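Local coordinates for protein thiosulfate sulfurtransferase TUM1 (Saccharomyces cerevisiae, PDB 3UTN) that transfers sulfur as a persulfide from NFS1 to UBA4 in the pathway for 2-thiolation of the wobble uridine of tRNAs, at residues L200-R210 with T271-C282; P227-P236 with P319-D327. One frame throughout, in Å; residues are numbered along the deposited sequence.

In the fold
Both contacts belong to the C-terminal rhodanese domain, the one of the two that carries the catalytic cysteine. Its five-stranded parallel sheet runs 185-186, 303-306, 278-281, 205-208, 234-236. Interaction 1 is the pairing of 205-208 with 278-281 in the interior; interaction 2, with its centre about 13 Å from that of interaction 1, ties the loop before outermost strand 234-236 to the C-terminal tail that follows helix 309-317. Along the chain the segments alternate: 200-210, 227-236, 271-282, 319-327. The two contacts also touch directly, through Arg210 with Gly229 and Thr271 with Gln235, so the loop that holds the C-terminal tail is itself bonded to the strand pair, one strand of which, 278-281, leads to the catalytic Cys282.

Interaction 1. Residues L200-R210 with T271-C282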
# COMPACT_ATOMS: atom_id res chain seq x y z
N LEU A 200 -8.02 -21.34 -1.60
CA LEU A 200 -7.82 -19.90 -1.53
C LEU A 200 -9.14 -19.18 -1.30
O LEU A 200 -9.30 -18.50 -0.30
CB LEU A 200 -7.11 -19.36 -2.78
CG LEU A 200 -6.91 -17.84 -2.74
CD1 LEU A 200 -6.06 -17.41 -1.55
CD2 LEU A 200 -6.30 -17.34 -4.03
N ALA A 201 -10.09 -19.36 -2.22
CA ALA A 201 -11.40 -18.73 -2.09
C ALA A 201 -12.16 -19.27 -0.88
O ALA A 201 -12.92 -18.53 -0.24
CB ALA A 201 -12.22 -18.90 -3.36
N LYS A 202 -11.95 -20.54 -0.56
CA LYS A 202 -12.60 -21.20 0.57
C LYS A 202 -12.15 -20.59 1.89
O LYS A 202 -12.97 -20.27 2.74
CB LYS A 202 -12.29 -22.70 0.58
CG LYS A 202 -13.11 -23.54 -0.38
CD LYS A 202 -12.71 -25.01 -0.29
CE LYS A 202 -13.40 -25.86 -1.35
NZ LYS A 202 -12.83 -25.64 -2.71
N LYS A 203 -10.84 -20.44 2.05
CA LYS A 203 -10.28 -19.97 3.31
C LYS A 203 -10.15 -18.46 3.36
O LYS A 203 -10.07 -17.89 4.44
CB LYS A 203 -8.92 -20.63 3.59
CG LYS A 203 -8.94 -22.15 3.66
CD LYS A 203 -8.24 -22.66 4.91
CE LYS A 203 -6.73 -22.47 4.87
NZ LYS A 203 -6.05 -23.55 4.10
N PHE A 204 -10.13 -17.81 2.20
CA PHE A 204 -9.86 -16.38 2.15
C PHE A 204 -10.74 -15.63 1.18
O PHE A 204 -11.17 -16.16 0.16
CB PHE A 204 -8.40 -16.11 1.76
CG PHE A 204 -7.41 -16.63 2.74
CD1 PHE A 204 -6.90 -17.91 2.61
CD2 PHE A 204 -6.99 -15.85 3.81
CE1 PHE A 204 -5.99 -18.40 3.53
CE2 PHE A 204 -6.08 -16.33 4.73
CZ PHE A 204 -5.58 -17.61 4.59
N ASN A 205 -10.99 -14.38 1.53
CA ASN A 205 -11.35 -13.40 0.54
C ASN A 205 -10.04 -13.03 -0.08
O ASN A 205 -9.14 -12.53 0.59
CB ASN A 205 -11.97 -12.20 1.22
CG ASN A 205 -13.09 -12.58 2.15
OD1 ASN A 205 -14.07 -13.17 1.73
ND2 ASN A 205 -12.92 -12.28 3.43
N ALA A 206 -9.88 -13.33 -1.35
CA ALA A 206 -8.63 -13.04 -1.99
C ALA A 206 -8.92 -12.03 -3.06
O ALA A 206 -9.61 -12.31 -4.03
CB ALA A 206 -7.99 -14.30 -2.55
N PHE A 207 -8.44 -10.82 -2.84
CA PHE A 207 -8.72 -9.75 -3.75
C PHE A 207 -7.50 -9.32 -4.48
O PHE A 207 -6.41 -9.24 -3.92
CB PHE A 207 -9.33 -8.57 -3.04
CG PHE A 207 -10.63 -8.89 -2.39
CD1 PHE A 207 -11.77 -9.09 -3.16
CD2 PHE A 207 -10.71 -9.00 -1.02
CE1 PHE A 207 -12.97 -9.41 -2.56
CE2 PHE A 207 -11.91 -9.31 -0.41
CZ PHE A 207 -13.04 -9.51 -1.18
N ASP A 208 -7.71 -9.03 -5.74
CA ASP A 208 -6.65 -8.57 -6.57
C ASP A 208 -6.96 -7.13 -6.90
O ASP A 208 -8.03 -6.82 -7.42
CB ASP A 208 -6.58 -9.43 -7.82
CG ASP A 208 -5.29 -9.25 -8.53
OD1 ASP A 208 -4.95 -8.10 -8.83
OD2 ASP A 208 -4.61 -10.26 -8.79
N ALA A 209 -6.03 -6.25 -6.55
CA ALA A 209 -6.24 -4.81 -6.69
C ALA A 209 -6.02 -4.32 -8.11
O ALA A 209 -6.23 -3.14 -8.40
CB ALA A 209 -5.34 -4.05 -5.74
N ARG A 210 -5.58 -5.21 -8.99
CA ARG A 210 -5.35 -4.84 -10.38
C ARG A 210 -6.68 -4.52 -11.02
O ARG A 210 -7.73 -4.85 -10.49
CB ARG A 210 -4.67 -5.95 -11.15
CG ARG A 210 -3.25 -6.20 -10.72
CD ARG A 210 -2.74 -7.45 -11.40
NE ARG A 210 -3.53 -8.61 -11.02
CZ ARG A 210 -3.83 -9.61 -11.84
NH1 ARG A 210 -3.42 -9.58 -13.11
NH2 ARG A 210 -4.55 -10.62 -11.40
N THR A 271 -17.29 -11.31 -3.48
CA THR A 271 -17.75 -11.65 -2.16
C THR A 271 -16.64 -11.28 -1.20
O THR A 271 -15.46 -11.50 -1.46
CB THR A 271 -18.06 -13.15 -2.03
OG1 THR A 271 -16.88 -13.90 -2.35
CG2 THR A 271 -19.18 -13.55 -2.98
N LEU A 272 -17.04 -10.68 -0.09
CA LEU A 272 -16.15 -10.54 1.02
C LEU A 272 -16.84 -11.22 2.18
O LEU A 272 -17.78 -10.68 2.76
CB LEU A 272 -15.84 -9.08 1.32
CG LEU A 272 -14.50 -8.89 2.02
CD1 LEU A 272 -13.99 -7.49 1.75
CD2 LEU A 272 -14.61 -9.17 3.51
N ASP A 273 -16.38 -12.42 2.48
CA ASP A 273 -16.93 -13.20 3.56
C ASP A 273 -16.30 -12.69 4.84
O ASP A 273 -15.08 -12.78 5.01
CB ASP A 273 -16.62 -14.68 3.34
CG ASP A 273 -17.39 -15.59 4.26
OD1 ASP A 273 -17.71 -15.17 5.40
OD2 ASP A 273 -17.65 -16.74 3.86
N PRO A 274 -17.13 -12.14 5.75
CA PRO A 274 -16.62 -11.61 7.02
C PRO A 274 -15.99 -12.70 7.90
O PRO A 274 -15.24 -12.37 8.82
CB PRO A 274 -17.87 -11.04 7.70
CG PRO A 274 -19.01 -11.73 7.05
CD PRO A 274 -18.59 -11.95 5.64
N SER A 275 -16.28 -13.96 7.61
CA SER A 275 -15.73 -15.07 8.38
C SER A 275 -14.37 -15.53 7.85
O SER A 275 -13.65 -16.26 8.53
CB SER A 275 -16.71 -16.25 8.40
OG SER A 275 -16.70 -16.94 7.16
N LYS A 276 -14.02 -15.09 6.65
CA LYS A 276 -12.75 -15.47 6.04
C LYS A 276 -11.72 -14.37 6.22
O LYS A 276 -12.05 -13.19 6.12
CB LYS A 276 -12.93 -15.74 4.55
CG LYS A 276 -13.79 -16.95 4.24
CD LYS A 276 -13.98 -17.07 2.74
CE LYS A 276 -15.03 -18.12 2.42
NZ LYS A 276 -15.17 -18.26 0.95
N PRO A 277 -10.46 -14.76 6.49
CA PRO A 277 -9.41 -13.76 6.41
C PRO A 277 -9.29 -13.32 4.97
O PRO A 277 -9.90 -13.91 4.08
CB PRO A 277 -8.15 -14.51 6.86
CG PRO A 277 -8.62 -15.80 7.45
CD PRO A 277 -9.94 -16.10 6.81
N THR A 278 -8.52 -12.28 4.74
CA THR A 278 -8.47 -11.72 3.41
C THR A 278 -7.04 -11.64 2.93
O THR A 278 -6.12 -11.39 3.69
CB THR A 278 -9.17 -10.36 3.36
OG1 THR A 278 -10.56 -10.56 3.62
CG2 THR A 278 -9.03 -9.71 1.99
N ILE A 279 -6.87 -11.93 1.65
CA ILE A 279 -5.61 -11.73 1.03
C ILE A 279 -5.82 -10.72 -0.06
O ILE A 279 -6.75 -10.81 -0.85
CB ILE A 279 -5.04 -13.04 0.45
CG1 ILE A 279 -4.74 -14.00 1.60
CG2 ILE A 279 -3.80 -12.74 -0.37
CD1 ILE A 279 -4.46 -15.42 1.17
N CYS A 280 -4.97 -9.71 -0.04
CA CYS A 280 -4.93 -8.76 -1.12
C CYS A 280 -3.67 -8.97 -1.89
O CYS A 280 -2.62 -9.26 -1.34
CB CYS A 280 -5.01 -7.35 -0.58
SG CYS A 280 -6.64 -7.09 0.15
N SER A 281 -3.82 -8.85 -3.19
CA SER A 281 -2.71 -8.94 -4.09
C SER A 281 -3.01 -7.91 -5.15
O SER A 281 -4.08 -7.32 -5.18
CB SER A 281 -2.64 -10.34 -4.70
OG SER A 281 -3.84 -10.62 -5.40
N CYS A 282 -2.04 -7.69 -6.02
CA CYS A 282 -2.28 -6.94 -7.23
C CYS A 282 -1.24 -7.44 -8.17
O CYS A 282 -0.96 -8.64 -8.19
CB CYS A 282 -2.13 -5.44 -6.98
SG CYS A 282 -0.63 -5.04 -6.08
O HOH W 1 -14.82 -14.20 -0.65
O HOH W 2 -2.40 -10.99 -7.78
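The carboxamide of Asn205 lies against the turn at Asp273 and the start of the neighbouring strand, and bonds to three groups there. Its ND2 donates to Asp273 O at 2.7 Å and to Thr278 OG1 at 2.9 Å, both acceptors lying in the amide plane. OD1 is used differently: Asp273 N comes from above the carbonyl plane, at 2.5 Å, and a water lies within bonding distance of OD1 and Thr271 OG1. With CG anti to the carbonyl carbon (chi1 -51°), the amide reaches back to clasp the type I turn Asp273 to Lys276. Leu272 CD2 rests against the same amide, while its CD1 meets CE2 of the Phe207 ring at 3.5 Å, the two side chains nearly perpendicular; Thr278 CG2 comes in at the edge of that ring.

Asn205 and Phe207 share one face of the sheet. Strands 205-208 and 278-281 are adjacent parallel strands in the alpha/beta rhodanese fold, joined by a regular ladder from Asn205 N to Pro277 O through to Ala209 N to Ser281 O. The ladder delivers Cys282, the persulfide-forming cysteine, to the strand's C-terminal end, where helix 286-297 touches it through Ser287.

At the other end of the strands Ile279 sets CD1 over a face of the Phe204 ring, 3.6 Å from its centroid, in a CH-pi contact, and Leu200 CD1 touches that same methyl. Lys276, extended beyond CG, runs past the end of helix 200-203 to put NZ 2.6 Å from Ala201 O.

Near the cysteine, Arg210 grips the Asp208 carboxylate side-on, NE to OD1 and NH2 to OD2 (2.6 Å); NH2 also bonds Gly229 O, NH1 pairs with Glu221, and CG and CD lie along the Cys282 carbonyl carbon. One water joins Asp208 OD2, Ser281 OG and Cys282 O.

Interaction 2. Residues P227-P236 with P319-D327; sequences PSGHIPGTQP and PEWIAENRD
Two backbone bonds make the frame: His230 N donates to Ala323 O (2.6 Å) and Ala323 N to His230 O (2.7 Å), a single antiparallel hydrogen-bonded pair that fastens the C-terminal tail to the loop leading into strand 234-236. The third bond is the imidazole's. His230 NE2 donates to Asp327 O at 2.5 Å, with the oxygen close to the ring plane and the N-H pointing almost straight at it (163°). Its chi1 of 60° sets the ring between the backbone N and the carbonyl carbon, folded back over the tail, and ND1 is held by Phe215 O. A water accepts from Gly233 N and lies close to Thr234 O and Asp327 O.

Apolar and CH-pi contacts fill in around these bonds. Ala323 CB sits over one face of the imidazole, 3.5 Å from its centroid, and Pro232 CG leans on the same methyl. Ile322 CG2 rests against Ser228 O, and CD1 lies near Pro227 CG. Gly229 brings its CA to 3.2 Å from Ala323 O, where a side chain would collide with Ile322 and that carbonyl.

The guanidinium of Arg326 contributes through its flat face: Pro236 CG stands 3.4 Å above its centre, and its nitrogens bind Phe268 O and Glu216. A phenylalanine in place of His230 would probably leave Asp327 O and Phe215 O without their ring N-H partners and the last residue less firmly held. With both ring nitrogens facing backbone carbonyls, His230 is likely to be doubly protonated, its positive charge eased by those oxygens.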
# COMPACT_ATOMS: atom_id res chain seq x y z
N PRO A 227 1.78 -12.48 -18.33
CA PRO A 227 0.42 -12.38 -18.82
C PRO A 227 -0.48 -11.91 -17.69
O PRO A 227 -0.14 -12.06 -16.52
CB PRO A 227 0.07 -13.83 -19.18
CG PRO A 227 0.99 -14.66 -18.37
CD PRO A 227 2.25 -13.87 -18.25
N SER A 228 -1.61 -11.33 -18.05
CA SER A 228 -2.59 -10.96 -17.06
C SER A 228 -3.44 -12.18 -16.71
O SER A 228 -3.06 -13.32 -16.98
CB SER A 228 -3.45 -9.81 -17.56
OG SER A 228 -4.08 -10.14 -18.78
N GLY A 229 -4.59 -11.94 -16.10
CA GLY A 229 -5.38 -13.02 -15.56
C GLY A 229 -5.23 -12.93 -14.07
O GLY A 229 -4.72 -11.94 -13.55
N HIS A 230 -5.66 -13.95 -13.36
CA HIS A 230 -5.64 -13.86 -11.93
C HIS A 230 -5.34 -15.15 -11.28
O HIS A 230 -5.32 -16.21 -11.92
CB HIS A 230 -6.95 -13.33 -11.41
CG HIS A 230 -8.12 -14.19 -11.77
ND1 HIS A 230 -8.78 -14.06 -12.93
CD2 HIS A 230 -8.76 -15.21 -11.07
CE1 HIS A 230 -9.78 -14.95 -12.98
NE2 HIS A 230 -9.77 -15.64 -11.83
N ILE A 231 -5.07 -15.06 -9.99
CA ILE A 231 -4.81 -16.22 -9.20
C ILE A 231 -6.16 -16.86 -8.97
O ILE A 231 -7.09 -16.19 -8.53
CB ILE A 231 -4.16 -15.84 -7.87
CG1 ILE A 231 -2.88 -15.04 -8.12
CG2 ILE A 231 -3.85 -17.09 -7.06
CD1 ILE A 231 -2.35 -14.35 -6.89
N PRO A 232 -6.29 -18.14 -9.31
CA PRO A 232 -7.54 -18.83 -9.07
C PRO A 232 -7.92 -18.67 -7.61
O PRO A 232 -7.08 -18.83 -6.72
CB PRO A 232 -7.19 -20.28 -9.38
CG PRO A 232 -6.12 -20.17 -10.42
CD PRO A 232 -5.29 -19.03 -9.93
N GLY A 233 -9.17 -18.29 -7.38
CA GLY A 233 -9.67 -18.11 -6.03
C GLY A 233 -9.66 -16.66 -5.61
O GLY A 233 -10.26 -16.30 -4.61
N THR A 234 -8.97 -15.82 -6.38
CA THR A 234 -8.98 -14.40 -6.10
C THR A 234 -10.16 -13.76 -6.79
O THR A 234 -10.82 -14.36 -7.64
CB THR A 234 -7.69 -13.68 -6.55
OG1 THR A 234 -7.52 -13.86 -7.96
CG2 THR A 234 -6.48 -14.20 -5.79
N GLN A 235 -10.42 -12.52 -6.42
CA GLN A 235 -11.52 -11.78 -6.97
C GLN A 235 -10.99 -10.42 -7.32
O GLN A 235 -10.06 -9.94 -6.68
CB GLN A 235 -12.61 -11.64 -5.93
CG GLN A 235 -13.15 -12.95 -5.42
CD GLN A 235 -14.10 -12.72 -4.29
OE1 GLN A 235 -15.23 -12.30 -4.51
NE2 GLN A 235 -13.65 -12.95 -3.07
N PRO A 236 -11.57 -9.79 -8.35
CA PRO A 236 -11.07 -8.48 -8.70
C PRO A 236 -11.60 -7.46 -7.72
O PRO A 236 -12.80 -7.35 -7.49
CB PRO A 236 -11.67 -8.25 -10.09
CG PRO A 236 -12.95 -9.00 -10.06
CD PRO A 236 -12.73 -10.19 -9.18
N PRO A 319 1.76 -20.36 -16.49
CA PRO A 319 0.47 -20.10 -17.14
C PRO A 319 -0.66 -21.02 -16.67
O PRO A 319 -1.83 -20.69 -16.86
CB PRO A 319 0.77 -20.36 -18.62
CG PRO A 319 1.90 -21.33 -18.61
CD PRO A 319 2.75 -20.89 -17.45
N GLU A 320 -0.31 -22.16 -16.10
CA GLU A 320 -1.29 -23.13 -15.63
C GLU A 320 -2.11 -22.53 -14.49
O GLU A 320 -3.29 -22.82 -14.33
CB GLU A 320 -0.61 -24.40 -15.13
CG GLU A 320 -1.44 -25.65 -15.33
CD GLU A 320 -1.55 -26.51 -14.08
OE1 GLU A 320 -0.51 -26.92 -13.53
OE2 GLU A 320 -2.70 -26.78 -13.67
N TRP A 321 -1.46 -21.67 -13.71
CA TRP A 321 -2.06 -21.11 -12.52
C TRP A 321 -2.56 -19.72 -12.76
O TRP A 321 -2.68 -18.92 -11.83
CB TRP A 321 -1.06 -21.14 -11.40
CG TRP A 321 -0.77 -22.54 -11.00
CD1 TRP A 321 0.38 -23.29 -11.24
CD2 TRP A 321 -1.68 -23.45 -10.30
NE1 TRP A 321 0.25 -24.55 -10.73
CE2 TRP A 321 -0.96 -24.72 -10.15
CE3 TRP A 321 -2.97 -23.34 -9.80
CZ2 TRP A 321 -1.52 -25.80 -9.51
CZ3 TRP A 321 -3.53 -24.45 -9.16
CH2 TRP A 321 -2.82 -25.65 -9.02
N ILE A 322 -2.87 -19.45 -14.01
CA ILE A 322 -3.43 -18.19 -14.41
C ILE A 322 -4.87 -18.44 -14.79
O ILE A 322 -5.15 -19.13 -15.76
CB ILE A 322 -2.65 -17.59 -15.59
CG1 ILE A 322 -1.22 -17.27 -15.17
CG2 ILE A 322 -3.38 -16.36 -16.14
CD1 ILE A 322 -0.35 -16.74 -16.28
N ALA A 323 -5.77 -17.90 -13.98
CA ALA A 323 -7.17 -17.95 -14.30
C ALA A 323 -7.53 -16.71 -15.09
O ALA A 323 -7.00 -15.63 -14.86
CB ALA A 323 -8.00 -18.05 -13.03
N GLU A 324 -8.42 -16.88 -16.07
CA GLU A 324 -8.91 -15.78 -16.86
C GLU A 324 -10.32 -15.44 -16.44
O GLU A 324 -10.94 -16.18 -15.68
CB GLU A 324 -8.91 -16.14 -18.34
CG GLU A 324 -7.55 -16.06 -19.01
CD GLU A 324 -7.55 -16.75 -20.37
OE1 GLU A 324 -8.43 -17.60 -20.61
OE2 GLU A 324 -6.65 -16.44 -21.18
N ASN A 325 -10.82 -14.33 -16.98
CA ASN A 325 -12.18 -13.88 -16.72
C ASN A 325 -12.48 -13.92 -15.23
O ASN A 325 -11.80 -13.26 -14.46
CB ASN A 325 -13.18 -14.68 -17.57
CG ASN A 325 -12.77 -14.74 -19.03
OD1 ASN A 325 -12.42 -13.72 -19.63
ND2 ASN A 325 -12.80 -15.93 -19.61
N ARG A 326 -13.46 -14.72 -14.82
CA ARG A 326 -13.82 -14.82 -13.41
C ARG A 326 -13.66 -16.24 -12.86
O ARG A 326 -14.29 -16.60 -11.87
CB ARG A 326 -15.25 -14.33 -13.19
CG ARG A 326 -15.48 -12.89 -13.58
CD ARG A 326 -14.49 -11.96 -12.89
NE ARG A 326 -15.01 -10.60 -12.84
CZ ARG A 326 -15.71 -10.11 -11.82
NH1 ARG A 326 -15.96 -10.85 -10.75
NH2 ARG A 326 -16.15 -8.86 -11.89
N ASP A 327 -12.79 -17.02 -13.50
CA ASP A 327 -12.60 -18.42 -13.15
C ASP A 327 -11.82 -18.63 -11.86
O ASP A 327 -11.10 -17.74 -11.42
CB ASP A 327 -11.93 -19.17 -14.31
CG ASP A 327 -12.73 -19.10 -15.60
OD1 ASP A 327 -12.12 -19.15 -16.68
OD2 ASP A 327 -13.98 -19.00 -15.52
O HOH W 3 -10.96 -16.77 -8.88